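Local coordinates for 231aa long hypothetical protein-L-isoaspartate O-methyltransferase (Sulfolobus tokodaii, PDB 1VBF), which probably methylates L-isoaspartyl residues of damaged proteins, using S-adenosyl-L-methionine, as a step in their repair or degradation, at residues 63-77 with 128-141. Numbering follows the deposited sequence.
Sequences LDELDLHKGQKVLEI and GYEEEKPYDRVVVW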
ATOM      1  N   LEU B  63      33.035   2.703 -12.799  1.00 35.33           N
ATOM      2  CA  LEU B  63      34.264   3.220 -13.389  1.00 34.23           C
ATOM      3  C   LEU B  63      34.747   2.288 -14.492  1.00 34.39           C
ATOM      4  O   LEU B  63      35.205   2.748 -15.536  1.00 35.60           O
ATOM      5  CB  LEU B  63      35.356   3.376 -12.335  1.00 33.07           C
ATOM      6  CG  LEU B  63      35.074   4.368 -11.196  1.00 34.25           C
ATOM      7  CD1 LEU B  63      36.347   4.571 -10.392  1.00 30.88           C
ATOM      8  CD2 LEU B  63      34.561   5.702 -11.752  1.00 33.88           C
ATOM      9  N   ASP B  64      34.630   0.980 -14.278  1.00 34.26           N
ATOM     10  CA  ASP B  64      35.068   0.026 -15.288  1.00 32.85           C
ATOM     11  C   ASP B  64      34.252   0.219 -16.564  1.00 33.05           C
ATOM     12  O   ASP B  64      34.773   0.129 -17.679  1.00 33.06           O
ATOM     13  CB  ASP B  64      34.937  -1.405 -14.755  1.00 30.73           C
ATOM     14  CG  ASP B  64      35.795  -2.414 -15.534  1.00 31.65           C
ATOM     15  OD1 ASP B  64      36.790  -2.000 -16.188  1.00 28.99           O
ATOM     16  OD2 ASP B  64      35.485  -3.632 -15.472  1.00 28.99           O
ATOM     17  N   GLU B  65      32.975   0.524 -16.403  1.00 33.72           N
ATOM     18  CA  GLU B  65      32.092   0.733 -17.542  1.00 34.05           C
ATOM     19  C   GLU B  65      32.294   2.092 -18.206  1.00 34.00           C
ATOM     20  O   GLU B  65      31.810   2.308 -19.323  1.00 32.34           O
ATOM     21  CB  GLU B  65      30.640   0.612 -17.089  1.00 36.75           C
ATOM     22  CG  GLU B  65      30.165  -0.809 -16.833  1.00 41.31           C
ATOM     23  CD  GLU B  65      29.962  -1.587 -18.122  1.00 44.26           C
ATOM     24  OE1 GLU B  65      29.266  -1.086 -19.026  1.00 45.76           O
ATOM     25  OE2 GLU B  65      30.496  -2.706 -18.238  1.00 46.29           O
ATOM     26  N   LEU B  66      32.998   2.996 -17.514  1.00 33.79           N
ATOM     27  CA  LEU B  66      33.260   4.356 -17.998  1.00 33.56           C
ATOM     28  C   LEU B  66      34.292   4.402 -19.115  1.00 35.40           C
ATOM     29  O   LEU B  66      34.426   5.422 -19.814  1.00 34.31           O
ATOM     30  CB  LEU B  66      33.745   5.239 -16.848  1.00 33.96           C
ATOM     31  CG  LEU B  66      33.070   6.590 -16.530  1.00 34.01           C
ATOM     32  CD1 LEU B  66      34.029   7.380 -15.671  1.00 31.56           C
ATOM     33  CD2 LEU B  66      32.722   7.393 -17.775  1.00 31.47           C
ATOM     34  N   ASP B  67      35.034   3.301 -19.265  1.00 36.93           N
ATOM     35  CA  ASP B  67      36.062   3.183 -20.291  1.00 36.58           C
ATOM     36  C   ASP B  67      37.077   4.311 -20.124  1.00 36.47           C
ATOM     37  O   ASP B  67      37.203   5.207 -20.952  1.00 35.77           O
ATOM     38  CB  ASP B  67      35.405   3.199 -21.682  1.00 38.81           C
ATOM     39  CG  ASP B  67      36.413   3.015 -22.832  1.00 44.23           C
ATOM     40  OD1 ASP B  67      37.307   2.132 -22.744  1.00 45.40           O
ATOM     41  OD2 ASP B  67      36.296   3.750 -23.846  1.00 47.04           O
ATOM     42  N   LEU B  68      37.815   4.248 -19.029  1.00 37.10           N
ATOM     43  CA  LEU B  68      38.811   5.247 -18.730  1.00 38.06           C
ATOM     44  C   LEU B  68      40.194   4.900 -19.279  1.00 42.76           C
ATOM     45  O   LEU B  68      40.656   3.769 -19.142  1.00 42.94           O
ATOM     46  CB  LEU B  68      38.892   5.412 -17.223  1.00 34.19           C
ATOM     47  CG  LEU B  68      37.656   5.966 -16.516  1.00 32.20           C
ATOM     48  CD1 LEU B  68      37.810   5.822 -14.991  1.00 26.49           C
ATOM     49  CD2 LEU B  68      37.457   7.424 -16.937  1.00 28.00           C
ATOM     50  N   HIS B  69      40.850   5.869 -19.919  1.00 48.00           N
ATOM     51  CA  HIS B  69      42.207   5.668 -20.428  1.00 52.09           C
ATOM     52  C   HIS B  69      43.051   6.956 -20.439  1.00 52.53           C
ATOM     53  O   HIS B  69      42.550   8.042 -20.143  1.00 52.97           O
ATOM     54  CB  HIS B  69      42.198   4.977 -21.813  1.00 55.30           C
ATOM     55  CG  HIS B  69      41.338   5.644 -22.843  1.00 61.14           C
ATOM     56  ND1 HIS B  69      41.662   6.850 -23.418  1.00 64.95           N
ATOM     57  CD2 HIS B  69      40.173   5.250 -23.420  1.00 64.36           C
ATOM     58  CE1 HIS B  69      40.736   7.181 -24.310  1.00 65.52           C
ATOM     59  NE2 HIS B  69      39.825   6.225 -24.329  1.00 67.21           N
ATOM     60  N   LYS B  70      44.342   6.818 -20.743  1.00 53.05           N
ATOM     61  CA  LYS B  70      45.292   7.937 -20.791  1.00 51.91           C
ATOM     62  C   LYS B  70      44.762   9.160 -21.504  1.00 48.75           C
ATOM     63  O   LYS B  70      44.027   9.054 -22.477  1.00 47.23           O
ATOM     64  CB  LYS B  70      46.572   7.553 -21.539  1.00 56.36           C
ATOM     65  CG  LYS B  70      47.263   6.261 -21.139  1.00 63.22           C
ATOM     66  CD  LYS B  70      48.350   5.906 -22.170  1.00 66.46           C
ATOM     67  CE  LYS B  70      49.013   4.555 -21.873  1.00 69.39           C
ATOM     68  NZ  LYS B  70      50.013   4.175 -22.926  1.00 70.69           N
ATOM     69  N   GLY B  71      45.176  10.320 -21.021  1.00 46.83           N
ATOM     70  CA  GLY B  71      44.806  11.569 -21.650  1.00 45.15           C
ATOM     71  C   GLY B  71      43.366  12.000 -21.799  1.00 44.66           C
ATOM     72  O   GLY B  71      43.060  12.755 -22.709  1.00 43.34           O
ATOM     73  N   GLN B  72      42.473  11.534 -20.935  1.00 44.47           N
ATOM     74  CA  GLN B  72      41.094  11.983 -21.041  1.00 44.06           C
ATOM     75  C   GLN B  72      40.852  13.086 -20.002  1.00 44.46           C
ATOM     76  O   GLN B  72      41.630  13.261 -19.055  1.00 43.69           O
ATOM     77  CB  GLN B  72      40.107  10.842 -20.778  1.00 43.64           C
ATOM     78  CG  GLN B  72      40.225   9.649 -21.688  1.00 43.95           C
ATOM     79  CD  GLN B  72      39.197   8.565 -21.371  1.00 41.69           C
ATOM     80  OE1 GLN B  72      39.133   8.052 -20.247  1.00 40.58           O
ATOM     81  NE2 GLN B  72      38.400   8.210 -22.364  1.00 38.28           N
ATOM     82  N   LYS B  73      39.777  13.839 -20.198  1.00 43.12           N
ATOM     83  CA  LYS B  73      39.398  14.869 -19.252  1.00 42.39           C
ATOM     84  C   LYS B  73      38.087  14.312 -18.736  1.00 40.62           C
ATOM     85  O   LYS B  73      37.160  14.067 -19.517  1.00 41.47           O
ATOM     86  CB  LYS B  73      39.162  16.200 -19.952  1.00 44.51           C
ATOM     87  CG  LYS B  73      39.227  17.397 -19.022  1.00 46.04           C
ATOM     88  CD  LYS B  73      39.168  18.661 -19.842  1.00 50.52           C
ATOM     89  CE  LYS B  73      39.566  19.886 -19.047  1.00 52.53           C
ATOM     90  NZ  LYS B  73      39.736  21.021 -19.997  1.00 55.40           N
ATOM     91  N   VAL B  74      38.008  14.105 -17.429  1.00 37.53           N
ATOM     92  CA  VAL B  74      36.818  13.524 -16.826  1.00 35.73           C
ATOM     93  C   VAL B  74      36.111  14.436 -15.848  1.00 35.74           C
ATOM     94  O   VAL B  74      36.740  14.999 -14.954  1.00 38.01           O
ATOM     95  CB  VAL B  74      37.190  12.216 -16.080  1.00 35.07           C
ATOM     96  CG1 VAL B  74      35.981  11.652 -15.331  1.00 32.85           C
ATOM     97  CG2 VAL B  74      37.772  11.218 -17.074  1.00 31.44           C
ATOM     98  N   LEU B  75      34.801  14.580 -16.017  1.00 34.03           N
ATOM     99  CA  LEU B  75      34.003  15.387 -15.102  1.00 31.21           C
ATOM    100  C   LEU B  75      33.313  14.411 -14.144  1.00 30.41           C
ATOM    101  O   LEU B  75      32.679  13.455 -14.598  1.00 31.01           O
ATOM    102  CB  LEU B  75      32.947  16.190 -15.870  1.00 29.89           C
ATOM    103  CG  LEU B  75      31.910  16.881 -14.975  1.00 30.55           C
ATOM    104  CD1 LEU B  75      32.559  18.034 -14.245  1.00 30.03           C
ATOM    105  CD2 LEU B  75      30.737  17.377 -15.799  1.00 31.00           C
ATOM    106  N   GLU B  76      33.445  14.640 -12.840  1.00 28.32           N
ATOM    107  CA  GLU B  76      32.828  13.791 -11.818  1.00 27.78           C
ATOM    108  C   GLU B  76      31.857  14.585 -10.941  1.00 28.52           C
ATOM    109  O   GLU B  76      32.291  15.489 -10.223  1.00 28.64           O
ATOM    110  CB  GLU B  76      33.896  13.189 -10.895  1.00 28.45           C
ATOM    111  CG  GLU B  76      33.311  12.457  -9.695  1.00 30.90           C
ATOM    112  CD  GLU B  76      34.340  12.081  -8.647  1.00 33.80           C
ATOM    113  OE1 GLU B  76      34.881  12.991  -7.991  1.00 36.19           O
ATOM    114  OE2 GLU B  76      34.608  10.873  -8.465  1.00 32.94           O
ATOM    115  N   ILE B  77      30.565  14.235 -10.970  1.00 26.92           N
ATOM    116  CA  ILE B  77      29.572  14.939 -10.156  1.00 25.43           C
ATOM    117  C   ILE B  77      29.328  14.250  -8.806  1.00 26.20           C
ATOM    118  O   ILE B  77      28.620  13.250  -8.737  1.00 26.75           O
ATOM    119  CB  ILE B  77      28.206  15.047 -10.865  1.00 24.34           C
ATOM    120  CG1 ILE B  77      28.361  15.534 -12.315  1.00 24.12           C
ATOM    121  CG2 ILE B  77      27.306  15.975 -10.069  1.00 22.55           C
ATOM    122  CD1 ILE B  77      29.028  16.877 -12.502  1.00 25.10           C
ATOM    123  N   GLY B 128      27.124  20.812 -13.785  1.00 38.10           N
ATOM    124  CA  GLY B 128      28.324  20.251 -14.361  1.00 37.93           C
ATOM    125  C   GLY B 128      29.370  21.319 -14.149  1.00 37.87           C
ATOM    126  O   GLY B 128      29.374  21.951 -13.096  1.00 36.77           O
ATOM    127  N   TYR B 129      30.239  21.530 -15.135  1.00 39.61           N
ATOM    128  CA  TYR B 129      31.287  22.546 -15.046  1.00 40.58           C
ATOM    129  C   TYR B 129      31.714  23.024 -16.429  1.00 42.31           C
ATOM    130  O   TYR B 129      32.631  22.498 -17.050  1.00 39.13           O
ATOM    131  CB  TYR B 129      32.509  22.024 -14.295  1.00 38.83           C
ATOM    132  CG  TYR B 129      33.380  23.143 -13.786  1.00 38.90           C
ATOM    133  CD1 TYR B 129      32.895  24.051 -12.847  1.00 38.13           C
ATOM    134  CD2 TYR B 129      34.679  23.326 -14.267  1.00 39.33           C
ATOM    135  CE1 TYR B 129      33.668  25.106 -12.403  1.00 38.17           C
ATOM    136  CE2 TYR B 129      35.467  24.388 -13.824  1.00 37.89           C
ATOM    137  CZ  TYR B 129      34.953  25.274 -12.894  1.00 37.74           C
ATOM    138  OH  TYR B 129      35.703  26.339 -12.473  1.00 38.13           O
ATOM    139  N   GLU B 130      30.998  24.052 -16.870  1.00 46.54           N
ATOM    140  CA  GLU B 130      31.159  24.707 -18.165  1.00 49.16           C
ATOM    141  C   GLU B 130      32.589  24.986 -18.563  1.00 49.82           C
ATOM    142  O   GLU B 130      33.051  24.607 -19.616  1.00 50.05           O
ATOM    143  CB  GLU B 130      30.418  26.057 -18.169  1.00 52.12           C
ATOM    144  CG  GLU B 130      29.164  26.117 -19.023  1.00 59.52           C
ATOM    145  CD  GLU B 130      29.407  25.623 -20.430  1.00 64.11           C
ATOM    146  OE1 GLU B 130      30.273  26.212 -21.121  1.00 65.77           O
ATOM    147  OE2 GLU B 130      28.729  24.648 -20.840  1.00 67.21           O
ATOM    148  N   GLU B 131      33.259  25.699 -17.673  1.00 50.83           N
ATOM    149  CA  GLU B 131      34.619  26.209 -17.826  1.00 51.22           C
ATOM    150  C   GLU B 131      35.773  25.310 -18.251  1.00 50.62           C
ATOM    151  O   GLU B 131      36.769  25.830 -18.742  1.00 52.09           O
ATOM    152  CB  GLU B 131      34.965  26.980 -16.566  1.00 54.00           C
ATOM    153  CG  GLU B 131      33.849  26.889 -15.502  1.00 61.17           C
ATOM    154  CD  GLU B 131      33.177  28.219 -15.204  1.00 63.94           C
ATOM    155  OE1 GLU B 131      33.914  29.217 -15.000  1.00 67.11           O
ATOM    156  OE2 GLU B 131      31.925  28.263 -15.173  1.00 66.75           O
ATOM    157  N   GLU B 132      35.691  23.992 -18.066  1.00 48.81           N
ATOM    158  CA  GLU B 132      36.729  23.073 -18.577  1.00 47.48           C
ATOM    159  C   GLU B 132      35.935  22.158 -19.495  1.00 48.16           C
ATOM    160  O   GLU B 132      36.211  20.971 -19.651  1.00 49.00           O
ATOM    161  CB  GLU B 132      37.379  22.285 -17.455  1.00 46.38           C
ATOM    162  CG  GLU B 132      38.182  23.108 -16.472  1.00 47.35           C
ATOM    163  CD  GLU B 132      39.471  23.705 -17.048  1.00 48.39           C
ATOM    164  OE1 GLU B 132      40.306  22.949 -17.605  1.00 45.95           O
ATOM    165  OE2 GLU B 132      39.638  24.942 -16.934  1.00 50.88           O
ATOM    166  N   LYS B 133      34.961  22.814 -20.118  1.00 49.45           N
ATOM    167  CA  LYS B 133      33.947  22.260 -20.982  1.00 49.22           C
ATOM    168  C   LYS B 133      34.049  20.939 -21.650  1.00 47.81           C
ATOM    169  O   LYS B 133      33.384  20.012 -21.212  1.00 52.38           O
ATOM    170  CB  LYS B 133      33.515  23.255 -22.064  1.00 50.90           C
ATOM    171  CG  LYS B 133      32.091  22.975 -22.532  1.00 52.46           C
ATOM    172  CD  LYS B 133      31.618  23.965 -23.584  1.00 57.04           C
ATOM    173  CE  LYS B 133      32.039  23.501 -24.976  1.00 60.51           C
ATOM    174  NZ  LYS B 133      31.520  22.128 -25.322  1.00 63.38           N
ATOM    175  N   PRO B 134      34.864  20.798 -22.701  1.00 43.78           N
ATOM    176  CA  PRO B 134      34.871  19.466 -23.329  1.00 41.29           C
ATOM    177  C   PRO B 134      35.347  18.327 -22.448  1.00 39.85           C
ATOM    178  O   PRO B 134      36.518  18.286 -22.077  1.00 41.28           O
ATOM    179  CB  PRO B 134      35.754  19.664 -24.565  1.00 39.95           C
ATOM    180  CG  PRO B 134      35.995  21.174 -24.625  1.00 40.38           C
ATOM    181  CD  PRO B 134      35.969  21.613 -23.201  1.00 39.70           C
ATOM    182  N   TYR B 135      34.447  17.416 -22.076  1.00 37.33           N
ATOM    183  CA  TYR B 135      34.852  16.284 -21.244  1.00 35.23           C
ATOM    184  C   TYR B 135      34.760  15.007 -22.060  1.00 34.94           C
ATOM    185  O   TYR B 135      33.976  14.914 -23.009  1.00 33.37           O
ATOM    186  CB  TYR B 135      33.969  16.130 -20.004  1.00 34.85           C
ATOM    187  CG  TYR B 135      34.054  17.276 -19.039  1.00 34.03           C
ATOM    188  CD1 TYR B 135      33.046  18.228 -18.965  1.00 32.90           C
ATOM    189  CD2 TYR B 135      35.178  17.453 -18.249  1.00 35.72           C
ATOM    190  CE1 TYR B 135      33.160  19.327 -18.128  1.00 33.60           C
ATOM    191  CE2 TYR B 135      35.302  18.555 -17.411  1.00 35.00           C
ATOM    192  CZ  TYR B 135      34.290  19.483 -17.350  1.00 33.31           C
ATOM    193  OH  TYR B 135      34.412  20.526 -16.468  1.00 35.08           O
ATOM    194  N   ASP B 136      35.575  14.026 -21.697  1.00 34.53           N
ATOM    195  CA  ASP B 136      35.564  12.741 -22.385  1.00 35.05           C
ATOM    196  C   ASP B 136      34.578  11.815 -21.697  1.00 33.81           C
ATOM    197  O   ASP B 136      33.896  11.032 -22.343  1.00 34.61           O
ATOM    198  CB  ASP B 136      36.960  12.105 -22.355  1.00 37.14           C
ATOM    199  CG  ASP B 136      37.944  12.813 -23.278  1.00 38.47           C
ATOM    200  OD1 ASP B 136      37.925  12.503 -24.497  1.00 34.88           O
ATOM    201  OD2 ASP B 136      38.713  13.683 -22.779  1.00 38.73           O
ATOM    202  N   ARG B 137      34.491  11.942 -20.380  1.00 31.98           N
ATOM    203  CA  ARG B 137      33.634  11.095 -19.582  1.00 29.76           C
ATOM    204  C   ARG B 137      33.024  11.893 -18.441  1.00 30.49           C
ATOM    205  O   ARG B 137      33.571  12.923 -18.022  1.00 30.41           O
ATOM    206  CB  ARG B 137      34.471   9.964 -18.968  1.00 27.95           C
ATOM    207  CG  ARG B 137      35.345   9.179 -19.927  1.00 27.70           C
ATOM    208  CD  ARG B 137      34.550   8.158 -20.691  1.00 28.36           C
ATOM    209  NE  ARG B 137      34.822   8.225 -22.117  1.00 30.14           N
ATOM    210  CZ  ARG B 137      35.313   7.217 -22.815  1.00 28.67           C
ATOM    211  NH1 ARG B 137      35.574   6.088 -22.186  1.00 29.15           N
ATOM    212  NH2 ARG B 137      35.525   7.332 -24.121  1.00 27.11           N
ATOM    213  N   VAL B 138      31.900  11.389 -17.927  1.00 30.00           N
ATOM    214  CA  VAL B 138      31.218  11.980 -16.791  1.00 27.50           C
ATOM    215  C   VAL B 138      30.607  10.872 -15.931  1.00 29.28           C
ATOM    216  O   VAL B 138      29.980   9.949 -16.450  1.00 30.83           O
ATOM    217  CB  VAL B 138      30.089  12.910 -17.222  1.00 25.58           C
ATOM    218  CG1 VAL B 138      29.391  13.423 -15.989  1.00 22.35           C
ATOM    219  CG2 VAL B 138      30.625  14.047 -18.055  1.00 22.45           C
ATOM    220  N   VAL B 139      30.803  10.948 -14.619  1.00 29.40           N
ATOM    221  CA  VAL B 139      30.240   9.968 -13.696  1.00 29.11           C
ATOM    222  C   VAL B 139      29.442  10.748 -12.681  1.00 29.33           C
ATOM    223  O   VAL B 139      29.921  11.761 -12.181  1.00 31.52           O
ATOM    224  CB  VAL B 139      31.295   9.262 -12.868  1.00 29.96           C
ATOM    225  CG1 VAL B 139      30.800   7.869 -12.461  1.00 29.62           C
ATOM    226  CG2 VAL B 139      32.575   9.235 -13.605  1.00 31.34           C
ATOM    227  N   VAL B 140      28.244  10.287 -12.343  1.00 28.40           N
ATOM    228  CA  VAL B 140      27.441  10.997 -11.347  1.00 25.87           C
ATOM    229  C   VAL B 140      27.206   9.998 -10.236  1.00 23.84           C
ATOM    230  O   VAL B 140      26.897   8.871 -10.529  1.00 25.25           O
ATOM    231  CB  VAL B 140      26.110  11.474 -11.976  1.00 23.96           C
ATOM    232  CG1 VAL B 140      25.434  12.513 -11.074  1.00 20.57           C
ATOM    233  CG2 VAL B 140      26.391  12.054 -13.356  1.00 16.38           C
ATOM    234  N   TRP B 141      27.364  10.394  -8.979  1.00 23.13           N
ATOM    235  CA  TRP B 141      27.192   9.466  -7.866  1.00 23.86           C
ATOM    236  C   TRP B 141      25.926   9.698  -7.074  1.00 24.40           C
ATOM    237  O   TRP B 141      25.887   9.524  -5.853  1.00 25.88           O
ATOM    238  CB  TRP B 141      28.392   9.521  -6.908  1.00 25.74           C
ATOM    239  CG  TRP B 141      29.704   9.126  -7.535  1.00 29.18           C
ATOM    240  CD1 TRP B 141      30.699   9.964  -7.922  1.00 29.48           C
ATOM    241  CD2 TRP B 141      30.124   7.800  -7.926  1.00 31.62           C
ATOM    242  NE1 TRP B 141      31.704   9.265  -8.538  1.00 31.14           N
ATOM    243  CE2 TRP B 141      31.386   7.941  -8.556  1.00 31.26           C
ATOM    244  CE3 TRP B 141      29.557   6.522  -7.812  1.00 32.45           C
ATOM    245  CZ2 TRP B 141      32.100   6.843  -9.072  1.00 30.72           C
ATOM    246  CZ3 TRP B 141      30.278   5.421  -8.335  1.00 33.60           C
ATOM    247  CH2 TRP B 141      31.531   5.599  -8.954  1.00 32.66           C
TER
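Leu-75 N donates to Arg-137 O (2.9 Å), and Leu-75 O accepts from Val-139 N, the alternating pattern of parallel strands; Ile-77 repeats it with Val-139 O and Trp-141 N. Where the chain turns a corner, Asp-136 meets Lys-73 twice: its N binds Lys-73 O, while its OD2 takes Lys-73 N at 2.8 Å on the anti side of the carboxylate, somewhat out of its plane. That oxygen also forms a salt bridge with Lys-156.

Apolar packing lines the face bearing Leu-75 and Ile-77. Leu-75 CB sits over the centre of the Tyr-135 ring, 3.4 Å from its centroid, in a CH-pi contact. With CG anti to the carbonyl carbon (chi1 -64°), Tyr-135 lays its ring under this leucine and delivers OH to Tyr-129 O (2.7 Å), on a lone pair. Exchanging Tyr-135 for an alanine is likely to strip Leu-75 of its aromatic floor and leave Tyr-129 O without this donor. Beta-branched Val-138 and Val-140 suit the extended strand and pack beside Leu-75 and Ile-77. On the other face Leu-63 CD2 meets the Trp-141 ring edge at CZ2 (3.8 Å).

Polar groups meet at both ends of the strand pair. Lys-73, long and extended, reaches across to Glu-132 OE1 with NZ in a salt bridge (3.1 Å). Buried Arg-137 turns NE to Asp-136 O (3.0 Å); its salt bridge from NH1 to Asp-67 OD2 is less surely placed. Trp-141 NE1 bonds weakly to Glu-76 OE2, the glutamate's other oxygen being held by Ser-97 and Thr-85.

The chemistry implies that backbone bonds and apolar packing join two central strands of the Rossmann-like methyltransferase sheet, while Asp-136 and Glu-132 link the loop before strand 137-140 to Lys-73.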